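Local structure of hydroquinone dioxygenase small subunit (Pseudomonas sp., 4ZXA) at residues V25-S29 and G30-H34; H108-G111 and E112-G116. The protein forms, together with a large subunit, a two-subunit iron(II)-dependent hydroquinone 1,2-dioxygenase, an enzyme of the hydroquinone pathway. One frame throughout, in Å; residues are numbered along the deposited sequence.

Contact 1 (V25-S29 and G30-H34); sequences VEIIS and GEARH
Ile27 and Ala32 meet inside a U-shaped turn, in which the end of strand 24-27 bends through a loop and comes back, almost reversed in direction, as a 3-10 turn. Ile27 uses both of its branches. With CG1 anti to the carbonyl carbon (chi1 -63°), the longer branch crosses the gap and lays CD1 against the returning backbone, 3.5 Å from Ala32 N. CG2, set beside the carbonyl carbon, instead follows the direction of the chain and ends 3.4 Å from Gly30 O. The methyl of Ala32 lies against two strand residues, with CB 4.0 Å from Val25 CG1 and 4.1 Å from Ile27 CG1, so a small apolar patch ties the two arms together without polar bonds. The bend passes through Gly30 at a positive phi of 107°, where any CB would run into the Ser29 carbonyl. Val25, Glu26 and Ile27 also pair antiparallel with a strand of the large subunit, carrying the sheet across the interface. On the returning arm, Arg33 holds Glu31 by a salt bridge of weak bonds, with OE1 of Glu31 lying at the guanidinium edge, while NH1 of Arg33 forms a salt bridge to Glu338 of the large subunit. The 3-10 turn is closed by His34 N bonding to Glu31 O at 3.0 Å, and Glu31 CB sits 3.7 Å above the plane of the His34 ring, toward its rim.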
loop_
_atom_site.group_PDB
_atom_site.type_symbol
_atom_site.label_atom_id
_atom_site.label_comp_id
_atom_site.label_asym_id
_atom_site.label_seq_id
_atom_site.Cartn_x
_atom_site.Cartn_y
_atom_site.Cartn_z
ATOM N N VAL A 25 5.426 12.562 21.639
ATOM C CA VAL A 25 4.997 11.193 21.823
ATOM C C VAL A 25 3.502 11.196 22.099
ATOM O O VAL A 25 3.059 11.581 23.177
ATOM C CB VAL A 25 5.753 10.504 22.985
ATOM C CG1 VAL A 25 5.031 9.231 23.415
ATOM C CG2 VAL A 25 7.195 10.193 22.581
ATOM N N GLU A 26 2.726 10.783 21.110
ATOM C CA GLU A 26 1.280 10.663 21.266
ATOM C C GLU A 26 0.910 9.248 21.735
ATOM O O GLU A 26 1.017 8.283 20.978
ATOM C CB GLU A 26 0.582 10.989 19.937
ATOM C CG GLU A 26 -0.928 10.768 19.932
ATOM C CD GLU A 26 -1.512 10.688 18.518
ATOM O OE1 GLU A 26 -1.016 11.421 17.620
ATOM O OE2 GLU A 26 -2.457 9.882 18.308
ATOM N N ILE A 27 0.478 9.131 22.985
ATOM C CA ILE A 27 0.109 7.844 23.550
ATOM C C ILE A 27 -1.321 7.452 23.212
ATOM O O ILE A 27 -2.251 8.229 23.421
ATOM C CB ILE A 27 0.237 7.878 25.069
ATOM C CG1 ILE A 27 1.695 8.124 25.471
ATOM C CG2 ILE A 27 -0.310 6.593 25.684
ATOM C CD1 ILE A 27 2.626 6.992 25.080
ATOM N N ILE A 28 -1.496 6.250 22.668
ATOM C CA ILE A 28 -2.821 5.660 22.520
ATOM C C ILE A 28 -3.065 4.720 23.694
ATOM O O ILE A 28 -4.146 4.698 24.268
ATOM C CB ILE A 28 -2.957 4.820 21.221
ATOM C CG1 ILE A 28 -2.472 5.602 19.991
ATOM C CG2 ILE A 28 -4.397 4.305 21.058
ATOM C CD1 ILE A 28 -3.113 6.950 19.828
ATOM N N SER A 29 -2.041 3.943 24.039
ATOM C CA SER A 29 -2.116 2.998 25.146
ATOM C C SER A 29 -0.732 2.807 25.756
ATOM O O SER A 29 0.244 2.571 25.039
ATOM C CB SER A 29 -2.656 1.655 24.657
ATOM O OG SER A 29 -2.575 0.655 25.666
ATOM N N GLY A 30 -0.643 2.892 27.079
ATOM C CA GLY A 30 0.639 2.752 27.742
ATOM C C GLY A 30 1.177 4.061 28.274
ATOM O O GLY A 30 0.408 4.975 28.603
ATOM N N GLU A 31 2.505 4.161 28.334
ATOM C CA GLU A 31 3.172 5.253 29.042
ATOM C C GLU A 31 4.334 5.863 28.263
ATOM O O GLU A 31 5.218 5.152 27.792
ATOM C CB GLU A 31 3.676 4.744 30.396
ATOM C CG GLU A 31 2.549 4.335 31.332
ATOM C CD GLU A 31 3.053 3.887 32.683
ATOM O OE1 GLU A 31 3.306 4.772 33.529
ATOM O OE2 GLU A 31 3.195 2.654 32.897
ATOM N N ALA A 32 4.337 7.186 28.152
ATOM C CA ALA A 32 5.398 7.897 27.447
ATOM C C ALA A 32 6.772 7.613 28.061
ATOM O O ALA A 32 7.782 7.593 27.360
ATOM C CB ALA A 32 5.108 9.397 27.428
ATOM N N ARG A 33 6.795 7.407 29.375
ATOM C CA ARG A 33 7.982 6.928 30.090
ATOM C C ARG A 33 8.789 5.916 29.288
ATOM O O ARG A 33 10.010 5.986 29.213
ATOM C CB ARG A 33 7.542 6.177 31.345
ATOM C CG ARG A 33 7.407 6.987 32.580
ATOM C CD ARG A 33 7.683 6.107 33.778
ATOM N NE ARG A 33 6.645 5.105 34.011
ATOM C CZ ARG A 33 6.884 3.842 34.361
ATOM N NH1 ARG A 33 8.136 3.404 34.501
ATOM N NH2 ARG A 33 5.865 3.013 34.567
ATOM N N HIS A 34 8.088 4.940 28.727
ATOM C CA HIS A 34 8.746 3.780 28.145
ATOM C C HIS A 34 9.702 4.151 27.008
ATOM O O HIS A 34 10.627 3.396 26.710
ATOM C CB HIS A 34 7.705 2.733 27.708
ATOM C CG HIS A 34 6.917 2.149 28.846
ATOM N ND1 HIS A 34 5.580 1.815 28.739
ATOM C CD2 HIS A 34 7.277 1.839 30.118
ATOM C CE1 HIS A 34 5.153 1.331 29.892
ATOM N NE2 HIS A 34 6.161 1.334 30.745
#

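Contact 2 (H108-G111 and E112-G116); sequences HLAG and ELPVG
Gly111 O is the polar atom on which the Pro114 ring closes: Pro114 CD stands 3.2 Å from Gly111 O, and Pro114 CG 3.6 Å from Gly111 O. These are carbon contacts rather than conventional hydrogen bonds, and proline has no N-H with which to complete the usual bond of a turn. The CA atoms of Gly111 and Pro114 are nevertheless just 5.6 Å apart, so residues 111 to 114 make an open beta turn, nearest to type VIII, with Glu112 and Leu113 at its corners. Gly111 enters it at a phi of 108°, an angle at which a side chain would press on the Ala110 carbonyl. The methyl of Ala110, one residue earlier, also meets the ring, with CB 4.1 Å from Pro114 CG. In the cupin fold of this subunit the turn belongs to the connection between strands 108-109 and 116-125, the two outermost strands of one antiparallel sheet. Ala110 and Pro114 both rest on Trp74, and Pro114 also touches Leu95 and Leu97, so the connection packs on two intervening strands of that sheet. An alanine in place of Pro114 would lose CG and CD, and is likely to leave Gly111 O and the Ala110 methyl without their ring neighbour and the turn freer to swing. At Glu112 the bond from CA to CB leads away from residues 108-111, though CB still lies 3.7 Å from Gly111 C.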
loop_
_atom_site.group_PDB
_atom_site.type_symbol
_atom_site.label_atom_id
_atom_site.label_comp_id
_atom_site.label_asym_id
_atom_site.label_seq_id
_atom_site.Cartn_x
_atom_site.Cartn_y
_atom_site.Cartn_z
ATOM N N HIS A 108 37.366 9.353 31.363
ATOM C CA HIS A 108 37.905 9.746 32.656
ATOM C C HIS A 108 38.609 11.103 32.551
ATOM O O HIS A 108 39.078 11.496 31.472
ATOM C CB HIS A 108 38.894 8.682 33.167
ATOM C CG HIS A 108 38.249 7.368 33.495
ATOM N ND1 HIS A 108 37.785 7.061 34.758
ATOM C CD2 HIS A 108 37.978 6.289 32.722
ATOM C CE1 HIS A 108 37.252 5.849 34.747
ATOM N NE2 HIS A 108 37.351 5.364 33.524
ATOM N N LEU A 109 38.688 11.807 33.677
ATOM C CA LEU A 109 39.481 13.032 33.773
ATOM C C LEU A 109 40.967 12.724 33.613
ATOM O O LEU A 109 41.509 11.918 34.353
ATOM C CB LEU A 109 39.235 13.698 35.114
ATOM C CG LEU A 109 37.853 14.327 35.271
ATOM C CD1 LEU A 109 37.722 14.870 36.681
ATOM C CD2 LEU A 109 37.612 15.435 34.242
ATOM N N ALA A 110 41.623 13.350 32.639
ATOM C CA ALA A 110 43.035 13.066 32.379
ATOM C C ALA A 110 43.986 13.849 33.295
ATOM O O ALA A 110 45.183 13.536 33.363
ATOM C CB ALA A 110 43.376 13.330 30.921
ATOM N N GLY A 111 43.444 14.861 33.981
ATOM C CA GLY A 111 44.218 15.724 34.861
ATOM C C GLY A 111 44.455 17.138 34.333
ATOM O O GLY A 111 44.225 17.434 33.152
ATOM N N GLU A 112 44.927 18.015 35.216
ATOM C CA GLU A 112 45.149 19.422 34.879
ATOM C C GLU A 112 46.254 19.581 33.848
ATOM O O GLU A 112 46.158 20.411 32.944
ATOM C CB GLU A 112 45.513 20.237 36.129
ATOM C CG GLU A 112 44.478 20.199 37.261
ATOM C CD GLU A 112 43.187 20.942 36.936
ATOM O OE1 GLU A 112 43.095 21.571 35.858
ATOM O OE2 GLU A 112 42.260 20.892 37.774
ATOM N N LEU A 113 47.311 18.794 34.000
ATOM C CA LEU A 113 48.431 18.857 33.080
ATOM C C LEU A 113 48.828 17.459 32.632
ATOM O O LEU A 113 49.784 16.879 33.136
ATOM C CB LEU A 113 49.612 19.570 33.736
ATOM C CG LEU A 113 49.279 20.936 34.348
ATOM C CD1 LEU A 113 50.352 21.348 35.351
ATOM C CD2 LEU A 113 49.070 22.019 33.268
ATOM N N PRO A 114 48.071 16.898 31.690
ATOM C CA PRO A 114 48.408 15.584 31.144
ATOM C C PRO A 114 49.820 15.578 30.600
ATOM O O PRO A 114 50.250 16.550 29.985
ATOM C CB PRO A 114 47.416 15.428 29.993
ATOM C CG PRO A 114 46.243 16.244 30.400
ATOM C CD PRO A 114 46.793 17.412 31.166
ATOM N N VAL A 115 50.523 14.475 30.810
ATOM C CA VAL A 115 51.876 14.320 30.307
ATOM C C VAL A 115 51.908 13.552 28.981
ATOM O O VAL A 115 51.653 12.343 28.938
ATOM C CB VAL A 115 52.753 13.585 31.340
ATOM C CG1 VAL A 115 54.196 13.486 30.845
ATOM C CG2 VAL A 115 52.656 14.272 32.716
ATOM N N GLY A 116 52.232 14.253 27.902
ATOM C CA GLY A 116 52.354 13.617 26.601
ATOM C C GLY A 116 52.584 14.608 25.474
ATOM O O GLY A 116 52.430 15.817 25.664
#

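In the fold
Contact 1 comes first along the chain and closes before contact 2 opens. Their centres are 44 Å apart, and the nearest atoms about 28 Å, on opposite sides of the chain's centre. They share no sheet. Residues 25-34 leave a strand near the N-terminus that lies outside both sheets of this chain and pairs instead with the large subunit; a second large-subunit chain also reaches this region. Residues 108-116 belong to the five-stranded antiparallel sheet, linking its two edges, and no other chain of the assembly touches them. The first turn thus lies at the joint between subunits, the second within the connection of one cupin sheet.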